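Heme-binding protein A / AI-2 binding protein A (Helicobacter pylori SS1, PDB 6OFQ) probably serves as the periplasmic substrate-binding protein of an ABC transporter, and is seen here in complex with the peptide STSA. Local coordinates at residues 35-38 and 39-42; 84-88 and 89-93; 442-445 and 446-449. All coordinates share one frame; numbering follows the deposited sequence.

Interaction 1: 35-38 and 39-42; sequences FARG and ADGS
Arg-37 folds its guanidinium over the backbone of the turn that follows it and forms a salt bridge with Asp-40, a local contact at the end of strand 32-37 where the chain leaves the sheet for the loop toward helix 52-61. NH2 of Arg-37 lies 3.3 Å from OD1 of Asp-40, with the guanidinium and carboxylate planes 63° apart, which rules out the coplanar fork in which two nitrogens pair with two oxygens. The arginine bends over the residues that follow it because its chain turns twice near the root: CG stands between the backbone N and the carbonyl carbon (chi1 51°), and a second bend follows at chi2. Its flat end then passes beside the turn, one face toward the carbonyl of Ala-39 and the CA of Asp-40, the latter 3.6 Å above the plane and displaced toward the rim. O of Ala-39 comes 3.1 Å from NE of Arg-37, over the face of the guanidinium, at an angle too poor for a hydrogen bond; CD of the same arginine touches it too. Strand 32-37 is an inner strand of a mixed five-stranded sheet, running parallel to 242-247 and 265-266, in a type II periplasmic binding protein. The stronger partners of both charges come from neighbouring elements: NH1 of Arg-37 forms a salt bridge with Glu-53 of helix 52-61 and NE bonds Thr-247, whereas OD2 of Asp-40 accepts from Trp-219 NE1 and the backbone N of Asp-222. These bonds fix the rotation of the buried guanidinium and carboxylate, and the nearby opposite charges would probably favour the ionised form of each. The other oxygen, OD1 of Asp-40, also takes a weak bond from N of Gly-41 at 2.8 Å, bent to 121° at the hydrogen.

Interaction 2: 84-88 and 89-93; sequences DISPD and GLVYT
Backbone bonds between Asp-84 and Thr-93 and between Ser-86 and Val-91 zip up the end of a beta hairpin, closed by a type I turn from Ser-86 to Gly-89. Asp-84 and Thr-93 form an antiparallel hydrogen-bonded pair, bonded in both directions; Ile-85 and Tyr-92 form the non-hydrogen-bonded pair beside it. N of Ser-86 gives a 2.8 Å bond to O of Val-91, and N of Gly-89 closes the turn on O of Ser-86. Gly-89 has a positive phi (76°), a conformation that favours glycine.

Side-chain polar bonds brace the turn. OG of Ser-86 stands between the backbone N and the carbonyl carbon (chi1 65°), where N of Val-91 donates to OG of Ser-86 at 2.9 Å. That hydroxyl donates in turn to OD1 of Asp-88, 2.7 Å from OG of Ser-86. The carboxylate oxygen also accepts from N of Leu-90, 3.1 Å from OD1 of Asp-88 and above the carboxylate plane, so two donors grip it. A water donates to O of Asp-84 and bonds OG1 of Thr-93, which is also held by Arg-165.

The apolar contact lies on the face carrying Ile-85 and Tyr-92. CG2 of Ile-85 sits over the centre of the Tyr-92 ring, 3.8 Å from its centroid and 8° off the normal, a CH-pi contact, while CD1 of Ile-85 lies against CE2 of Tyr-92.

Strand 91-96 runs between 75-85 and 163-168 in a five-stranded antiparallel sheet; Leu-90 and Tyr-92 bond the backbone of 163-168, and Phe-175 of helix 175-178 meets the Tyr-92 ring edge-to-face.

Interaction 3: 442-445 and 446-449; sequences LWSK and QAAS
A chi1 of 66° sets OG of Ser-444 between its own backbone N and carbonyl carbon, turned so that it meets the N-H of Ala-447. Extended backbone angles at this residue break the helical path after Trp-443, and the chain coils again from Lys-445. The bond from N of Ala-447 to OG of Ser-444 is 3.0 Å long and fairly straight, 157° at the hydrogen. OG also bonds the carbonyl oxygen of Tyr-440 in the preceding helix, so the hydroxyl ties the two helices together. CB of Ala-447 rests 3.6 Å from OG of Ser-444, and CB of Gln-446 packs against that same oxygen.

Main-chain bonds continue the new turn: N of Ala-448 reaches O of Ser-444 at 3.0 Å, and N of Ser-449 reaches O of Lys-445. The carbonyl of Ser-444 also accepts from the side-chain amide of Asn-455, and N of Lys-445 is met by OG of Ser-465 of helix 462-473. OG of Ser-449 donates back to O of Gln-446, 2.7 Å away, which fixes the rotation of that hydroxyl. The longer side chains lead elsewhere: NZ of Lys-445 forms a salt bridge with Asp-462, and NE2 of Gln-446 bonds O of Glu-145.

Ser-444 is the N-cap of the short helix that starts at Lys-445: it stands right before the helix and its side chain accepts the N-H three residues on; here it also follows directly on helix 436-443.

The three contacts are local and follow one another along the chain without touching. Interaction 1 lies where a strand of the mixed five-stranded sheet ends, interaction 2 at a hairpin end on the surface, its centre about 27 Å from the centre of the chain, and interaction 3 at a helix-to-helix junction. Centres of interactions 1 and 2 are about 39 Å apart, those of 1 and 3 about 28 Å, and those of 2 and 3 about 26 Å; interaction 1 lies across the chain's centre from both others. Interactions 2 and 3 share the family 5 solute-binding range. In type II binding proteins the ligand lies between the lobes.

Interaction 1: 35-38 and 39-42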
ATOM      1  N   PHE A  35      -8.311  17.439   3.122  1.00  6.22           N
ATOM      2  CA  PHE A  35      -8.517  16.015   2.827  1.00  5.98           C
ATOM      3  C   PHE A  35      -8.729  15.365   4.189  1.00  5.62           C
ATOM      4  O   PHE A  35      -7.990  15.672   5.126  1.00  7.21           O
ATOM      5  CB  PHE A  35      -7.235  15.498   2.201  1.00  6.10           C
ATOM      6  CG  PHE A  35      -7.157  14.036   1.903  1.00  5.61           C
ATOM      7  CD1 PHE A  35      -6.688  13.130   2.827  1.00  5.89           C
ATOM      8  CD2 PHE A  35      -7.446  13.529   0.661  1.00  5.90           C
ATOM      9  CE1 PHE A  35      -6.581  11.779   2.517  1.00  6.14           C
ATOM     10  CE2 PHE A  35      -7.325  12.189   0.324  1.00  6.63           C
ATOM     11  CZ  PHE A  35      -6.892  11.306   1.286  1.00  6.97           C
ATOM     12  N   ALA A  36      -9.664  14.442   4.269  1.00  5.36           N
ATOM     13  CA  ALA A  36      -9.858  13.721   5.520  1.00  5.05           C
ATOM     14  C   ALA A  36      -9.846  12.220   5.261  1.00  4.97           C
ATOM     15  O   ALA A  36     -10.297  11.689   4.254  1.00  4.68           O
ATOM     16  CB  ALA A  36     -11.193  14.130   6.162  1.00  6.01           C
ATOM     17  N   ARG A  37      -9.389  11.519   6.298  1.00  4.86           N
ATOM     18  CA  ARG A  37      -9.179  10.095   6.276  1.00  4.84           C
ATOM     19  C   ARG A  37      -9.284   9.533   7.669  1.00  4.64           C
ATOM     20  O   ARG A  37      -9.364  10.251   8.668  1.00  4.40           O
ATOM     21  CB  ARG A  37      -7.867   9.775   5.579  1.00  4.75           C
ATOM     22  CG  ARG A  37      -6.643  10.530   6.067  1.00  4.40           C
ATOM     23  CD  ARG A  37      -6.116  10.063   7.411  1.00  4.61           C
ATOM     24  NE  ARG A  37      -4.860  10.694   7.837  1.00  4.72           N
ATOM     25  CZ  ARG A  37      -3.640  10.466   7.360  1.00  4.55           C
ATOM     26  NH1 ARG A  37      -3.529   9.603   6.385  1.00  4.15           N
ATOM     27  NH2 ARG A  37      -2.609  11.147   7.761  1.00  5.14           N
ATOM     28  N   GLY A  38      -9.363   8.229   7.794  1.00  4.81           N
ATOM     29  CA  GLY A  38      -9.710   7.544   9.020  1.00  5.31           C
ATOM     30  C   GLY A  38      -8.649   7.296  10.037  1.00  6.10           C
ATOM     31  O   GLY A  38      -8.956   7.206  11.224  1.00  7.11           O
ATOM     32  N   ALA A  39      -7.381   7.181   9.658  1.00  6.26           N
ATOM     33  CA  ALA A  39      -6.251   6.873  10.559  1.00  6.55           C
ATOM     34  C   ALA A  39      -5.033   7.629  10.077  1.00  6.72           C
ATOM     35  O   ALA A  39      -4.748   7.724   8.880  1.00  5.34           O
ATOM     36  CB  ALA A  39      -6.001   5.395  10.579  1.00  7.41           C
ATOM     37  N   ASP A  40      -4.302   8.118  11.057  1.00  6.19           N
ATOM     38  CA  ASP A  40      -3.083   8.890  10.784  1.00  6.02           C
ATOM     39  C   ASP A  40      -1.977   8.009  10.191  1.00  6.05           C
ATOM     40  O   ASP A  40      -1.980   6.819  10.320  1.00  5.90           O
ATOM     41  CB  ASP A  40      -2.606   9.509  12.093  1.00  6.39           C
ATOM     42  CG  ASP A  40      -1.619  10.646  11.936  1.00  7.37           C
ATOM     43  OD1 ASP A  40      -1.427  11.179  10.821  1.00  7.49           O
ATOM     44  OD2 ASP A  40      -1.024  10.971  13.005  1.00  8.73           O
ATOM     45  N   GLY A  41      -1.048   8.700   9.543  1.00  6.02           N
ATOM     46  CA  GLY A  41       0.224   8.049   9.194  1.00  5.98           C
ATOM     47  C   GLY A  41       1.010   7.645  10.431  1.00  6.17           C
ATOM     48  O   GLY A  41       0.780   8.143  11.550  1.00  6.11           O
ATOM     49  N   SER A  42       1.984   6.763  10.213  1.00  5.75           N
ATOM     50  CA  SER A  42       2.808   6.207  11.266  1.00  6.18           C
ATOM     51  C   SER A  42       4.265   6.672  11.190  1.00  6.71           C
ATOM     52  O   SER A  42       5.017   6.448  12.150  1.00  8.06           O
ATOM     53  CB  SER A  42       2.731   4.667  11.232  1.00  7.21           C
ATOM     54  OG  SER A  42       1.447   4.210  11.656  1.00  8.68           O
TER

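Interaction 2: 84-88 and 89-93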
ATOM      1  N   ASP A  84      18.957   3.424 -19.109  1.00  6.91           N
ATOM      2  CA  ASP A  84      19.234   2.344 -20.054  1.00  8.94           C
ATOM      3  C   ASP A  84      19.277   1.032 -19.326  1.00  8.04           C
ATOM      4  O   ASP A  84      19.898   0.938 -18.237  1.00  9.16           O
ATOM      5  CB  ASP A  84      20.580   2.639 -20.720  1.00 11.68           C
ATOM      6  CG  ASP A  84      20.626   4.053 -21.358  1.00 15.98           C
ATOM      7  OD1 ASP A  84      20.122   4.127 -22.497  1.00 19.48           O
ATOM      8  OD2 ASP A  84      21.277   4.957 -20.790  1.00 21.26           O
ATOM      9  N   ILE A  85      18.741  -0.036 -19.916  1.00  6.02           N
ATOM     10  CA  ILE A  85      18.677  -1.337 -19.297  1.00  5.91           C
ATOM     11  C   ILE A  85      19.344  -2.316 -20.244  1.00  5.04           C
ATOM     12  O   ILE A  85      19.020  -2.318 -21.443  1.00  6.81           O
ATOM     13  CB  ILE A  85      17.209  -1.802 -19.090  1.00  6.08           C
ATOM     14  CG1 ILE A  85      16.430  -0.752 -18.282  1.00  7.09           C
ATOM     15  CG2 ILE A  85      17.278  -3.068 -18.276  1.00  6.13           C
ATOM     16  CD1 ILE A  85      14.940  -0.969 -18.155  1.00  8.39           C
ATOM     17  N   SER A  86      20.327  -3.059 -19.743  1.00  4.31           N
ATOM     18  CA  SER A  86      20.964  -4.031 -20.611  1.00  4.47           C
ATOM     19  C   SER A  86      19.981  -5.117 -21.038  1.00  4.79           C
ATOM     20  O   SER A  86      18.999  -5.441 -20.354  1.00  4.76           O
ATOM     21  CB  SER A  86      22.193  -4.574 -19.919  1.00  4.43           C
ATOM     22  OG  SER A  86      21.793  -5.301 -18.732  1.00  4.45           O
ATOM     23  N   PRO A  87      20.264  -5.744 -22.189  1.00  4.62           N
ATOM     24  CA  PRO A  87      19.258  -6.611 -22.782  1.00  5.26           C
ATOM     25  C   PRO A  87      19.128  -7.958 -22.099  1.00  6.33           C
ATOM     26  O   PRO A  87      18.176  -8.700 -22.446  1.00  8.69           O
ATOM     27  CB  PRO A  87      19.671  -6.746 -24.257  1.00  5.44           C
ATOM     28  CG  PRO A  87      21.143  -6.498 -24.200  1.00  4.68           C
ATOM     29  CD  PRO A  87      21.323  -5.437 -23.183  1.00  4.91           C
ATOM     30  N   ASP A  88      20.017  -8.288 -21.182  1.00  5.36           N
ATOM     31  CA  ASP A  88      19.930  -9.470 -20.305  1.00  5.62           C
ATOM     32  C   ASP A  88      19.229  -9.124 -19.002  1.00  5.41           C
ATOM     33  O   ASP A  88      19.119  -9.980 -18.111  1.00  6.43           O
ATOM     34  CB  ASP A  88      21.314 -10.023 -20.063  1.00  5.93           C
ATOM     35  CG  ASP A  88      22.304  -9.007 -19.580  1.00  6.48           C
ATOM     36  OD1 ASP A  88      21.873  -7.948 -19.061  1.00  6.50           O
ATOM     37  OD2 ASP A  88      23.554  -9.190 -19.721  1.00  7.70           O
ATOM     38  N   GLY A  89      18.773  -7.900 -18.829  1.00  5.13           N
ATOM     39  CA  GLY A  89      18.092  -7.506 -17.602  1.00  5.36           C
ATOM     40  C   GLY A  89      18.945  -7.264 -16.388  1.00  4.96           C
ATOM     41  O   GLY A  89      18.430  -7.144 -15.263  1.00  6.08           O
ATOM     42  N   LEU A  90      20.288  -7.307 -16.517  1.00  4.89           N
ATOM     43  CA  LEU A  90      21.159  -7.285 -15.370  1.00  5.22           C
ATOM     44  C   LEU A  90      21.636  -5.913 -14.909  1.00  4.99           C
ATOM     45  O   LEU A  90      22.050  -5.769 -13.753  1.00  5.25           O
ATOM     46  CB  LEU A  90      22.373  -8.188 -15.592  1.00  6.41           C
ATOM     47  CG  LEU A  90      21.997  -9.659 -15.868  1.00  6.58           C
ATOM     48  CD1 LEU A  90      23.283 -10.414 -16.181  1.00  8.57           C
ATOM     49  CD2 LEU A  90      21.310 -10.241 -14.622  1.00  7.27           C
ATOM     50  N   VAL A  91      21.692  -4.960 -15.839  1.00  4.13           N
ATOM     51  CA  VAL A  91      22.286  -3.672 -15.532  1.00  4.73           C
ATOM     52  C   VAL A  91      21.344  -2.557 -15.876  1.00  4.55           C
ATOM     53  O   VAL A  91      20.887  -2.483 -17.012  1.00  4.49           O
ATOM     54  CB  VAL A  91      23.649  -3.493 -16.202  1.00  4.91           C
ATOM     55  CG1 VAL A  91      24.284  -2.152 -15.812  1.00  4.86           C
ATOM     56  CG2 VAL A  91      24.604  -4.553 -15.793  1.00  5.45           C
ATOM     57  N   TYR A  92      21.049  -1.708 -14.883  1.00  5.03           N
ATOM     58  CA  TYR A  92      20.194  -0.531 -15.063  1.00  4.97           C
ATOM     59  C   TYR A  92      20.976   0.723 -14.754  1.00  5.13           C
ATOM     60  O   TYR A  92      21.490   0.853 -13.655  1.00  5.69           O
ATOM     61  CB  TYR A  92      18.976  -0.514 -14.112  1.00  5.33           C
ATOM     62  CG  TYR A  92      17.970  -1.599 -14.348  1.00  5.06           C
ATOM     63  CD1 TYR A  92      18.251  -2.946 -14.204  1.00  5.73           C
ATOM     64  CD2 TYR A  92      16.648  -1.263 -14.634  1.00  5.44           C
ATOM     65  CE1 TYR A  92      17.283  -3.906 -14.385  1.00  5.51           C
ATOM     66  CE2 TYR A  92      15.678  -2.237 -14.786  1.00  5.87           C
ATOM     67  CZ  TYR A  92      15.987  -3.544 -14.647  1.00  6.12           C
ATOM     68  OH  TYR A  92      15.049  -4.539 -14.838  1.00  6.33           O
ATOM     69  N   THR A  93      21.144   1.603 -15.744  1.00  4.75           N
ATOM     70  CA  THR A  93      21.893   2.842 -15.537  1.00  5.49           C
ATOM     71  C   THR A  93      20.927   4.035 -15.622  1.00  5.29           C
ATOM     72  O   THR A  93      20.220   4.187 -16.606  1.00  5.73           O
ATOM     73  CB  THR A  93      22.973   3.024 -16.616  1.00  5.93           C
ATOM     74  OG1 THR A  93      23.855   1.891 -16.615  1.00  5.80           O
ATOM     75  CG2 THR A  93      23.821   4.207 -16.285  1.00  7.00           C
TER
HETATM   76  O   HOH W   1      22.757   0.071 -18.369  1.00 10.75           O

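Interaction 3: 442-445 and 446-449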
ATOM      1  N   LEU A 442       3.277 -10.389  -0.782  1.00  3.93           N
ATOM      2  CA  LEU A 442       2.349 -10.775   0.297  1.00  4.08           C
ATOM      3  C   LEU A 442       2.261 -12.248   0.571  1.00  4.39           C
ATOM      4  O   LEU A 442       1.772 -12.660   1.623  1.00  5.18           O
ATOM      5  CB  LEU A 442       0.914 -10.253   0.081  1.00  4.39           C
ATOM      6  CG  LEU A 442       0.865  -8.779  -0.302  1.00  5.16           C
ATOM      7  CD1 LEU A 442      -0.572  -8.419  -0.681  1.00  5.87           C
ATOM      8  CD2 LEU A 442       1.378  -7.838   0.772  1.00  6.41           C
ATOM      9  N   TRP A 443       2.651 -13.088  -0.374  1.00  3.96           N
ATOM     10  CA  TRP A 443       2.365 -14.516  -0.304  1.00  4.10           C
ATOM     11  C   TRP A 443       3.534 -15.484  -0.484  1.00  4.45           C
ATOM     12  O   TRP A 443       3.367 -16.702  -0.519  1.00  5.03           O
ATOM     13  CB  TRP A 443       1.225 -14.905  -1.278  1.00  3.97           C
ATOM     14  CG  TRP A 443      -0.092 -14.136  -1.050  1.00  3.80           C
ATOM     15  CD1 TRP A 443      -0.528 -13.025  -1.702  1.00  3.66           C
ATOM     16  CD2 TRP A 443      -1.056 -14.422  -0.028  1.00  3.41           C
ATOM     17  NE1 TRP A 443      -1.714 -12.583  -1.157  1.00  3.38           N
ATOM     18  CE2 TRP A 443      -2.043 -13.426  -0.106  1.00  3.52           C
ATOM     19  CE3 TRP A 443      -1.164 -15.424   0.940  1.00  3.64           C
ATOM     20  CZ2 TRP A 443      -3.144 -13.446   0.730  1.00  3.92           C
ATOM     21  CZ3 TRP A 443      -2.286 -15.407   1.771  1.00  3.89           C
ATOM     22  CH2 TRP A 443      -3.243 -14.433   1.655  1.00  4.04           C
ATOM     23  N   SER A 444       4.734 -14.927  -0.661  1.00  4.19           N
ATOM     24  CA  SER A 444       5.916 -15.765  -0.910  1.00  4.42           C
ATOM     25  C   SER A 444       6.598 -16.231   0.384  1.00  4.97           C
ATOM     26  O   SER A 444       6.471 -15.593   1.456  1.00  5.20           O
ATOM     27  CB  SER A 444       6.952 -15.067  -1.791  1.00  4.36           C
ATOM     28  OG  SER A 444       7.486 -13.960  -1.132  1.00  4.01           O
ATOM     29  N   LYS A 445       7.451 -17.245   0.245  1.00  6.41           N
ATOM     30  CA  LYS A 445       8.339 -17.576   1.350  1.00  7.12           C
ATOM     31  C   LYS A 445       9.257 -16.455   1.735  1.00  6.51           C
ATOM     32  O   LYS A 445       9.475 -16.241   2.934  1.00  8.18           O
ATOM     33  CB  LYS A 445       9.121 -18.836   1.048  1.00  8.49           C
ATOM     34  CG  LYS A 445       8.233 -20.049   1.156  1.00  9.99           C
ATOM     35  CD  LYS A 445       8.923 -21.315   0.673  1.00 13.42           C
ATOM     36  CE  LYS A 445      10.071 -21.577   1.659  1.00 16.48           C
ATOM     37  NZ  LYS A 445      10.487 -23.003   1.728  1.00 21.34           N
ATOM     38  N   GLN A 446       9.790 -15.757   0.748  1.00  6.67           N
ATOM     39  CA  GLN A 446      10.638 -14.620   1.029  1.00  7.48           C
ATOM     40  C   GLN A 446       9.899 -13.646   1.926  1.00  5.93           C
ATOM     41  O   GLN A 446      10.400 -13.195   2.956  1.00  7.53           O
ATOM     42  CB  GLN A 446      11.091 -13.959  -0.276  1.00  7.62           C
ATOM     43  CG  GLN A 446      11.761 -12.612  -0.021  1.00  8.66           C
ATOM     44  CD  GLN A 446      13.058 -12.721   0.780  1.00 11.24           C
ATOM     45  OE1 GLN A 446      13.883 -13.599   0.506  1.00 14.84           O
ATOM     46  NE2 GLN A 446      13.295 -11.830   1.710  1.00 11.59           N
ATOM     47  N   ALA A 447       8.648 -13.328   1.589  1.00  5.48           N
ATOM     48  CA  ALA A 447       7.890 -12.335   2.359  1.00  5.06           C
ATOM     49  C   ALA A 447       7.639 -12.843   3.781  1.00  5.13           C
ATOM     50  O   ALA A 447       7.705 -12.056   4.732  1.00  4.81           O
ATOM     51  CB  ALA A 447       6.571 -11.975   1.689  1.00  4.93           C
ATOM     52  N   ALA A 448       7.332 -14.115   3.926  1.00  5.57           N
ATOM     53  CA  ALA A 448       7.128 -14.739   5.242  1.00  6.92           C
ATOM     54  C   ALA A 448       8.375 -14.753   6.102  1.00  7.88           C
ATOM     55  O   ALA A 448       8.254 -14.797   7.364  1.00  8.87           O
ATOM     56  CB  ALA A 448       6.588 -16.143   5.105  1.00  6.86           C
ATOM     57  N   SER A 449       9.544 -14.774   5.493  1.00  7.27           N
ATOM     58  CA  SER A 449      10.813 -14.839   6.236  1.00  8.32           C
ATOM     59  C   SER A 449      11.122 -13.520   6.967  1.00  9.91           C
ATOM     60  O   SER A 449      11.927 -13.521   7.903  1.00 10.38           O
ATOM     61  CB  SER A 449      11.950 -15.262   5.312  1.00 10.17           C
ATOM     62  OG  SER A 449      12.385 -14.215   4.463  1.00  9.62           O
TER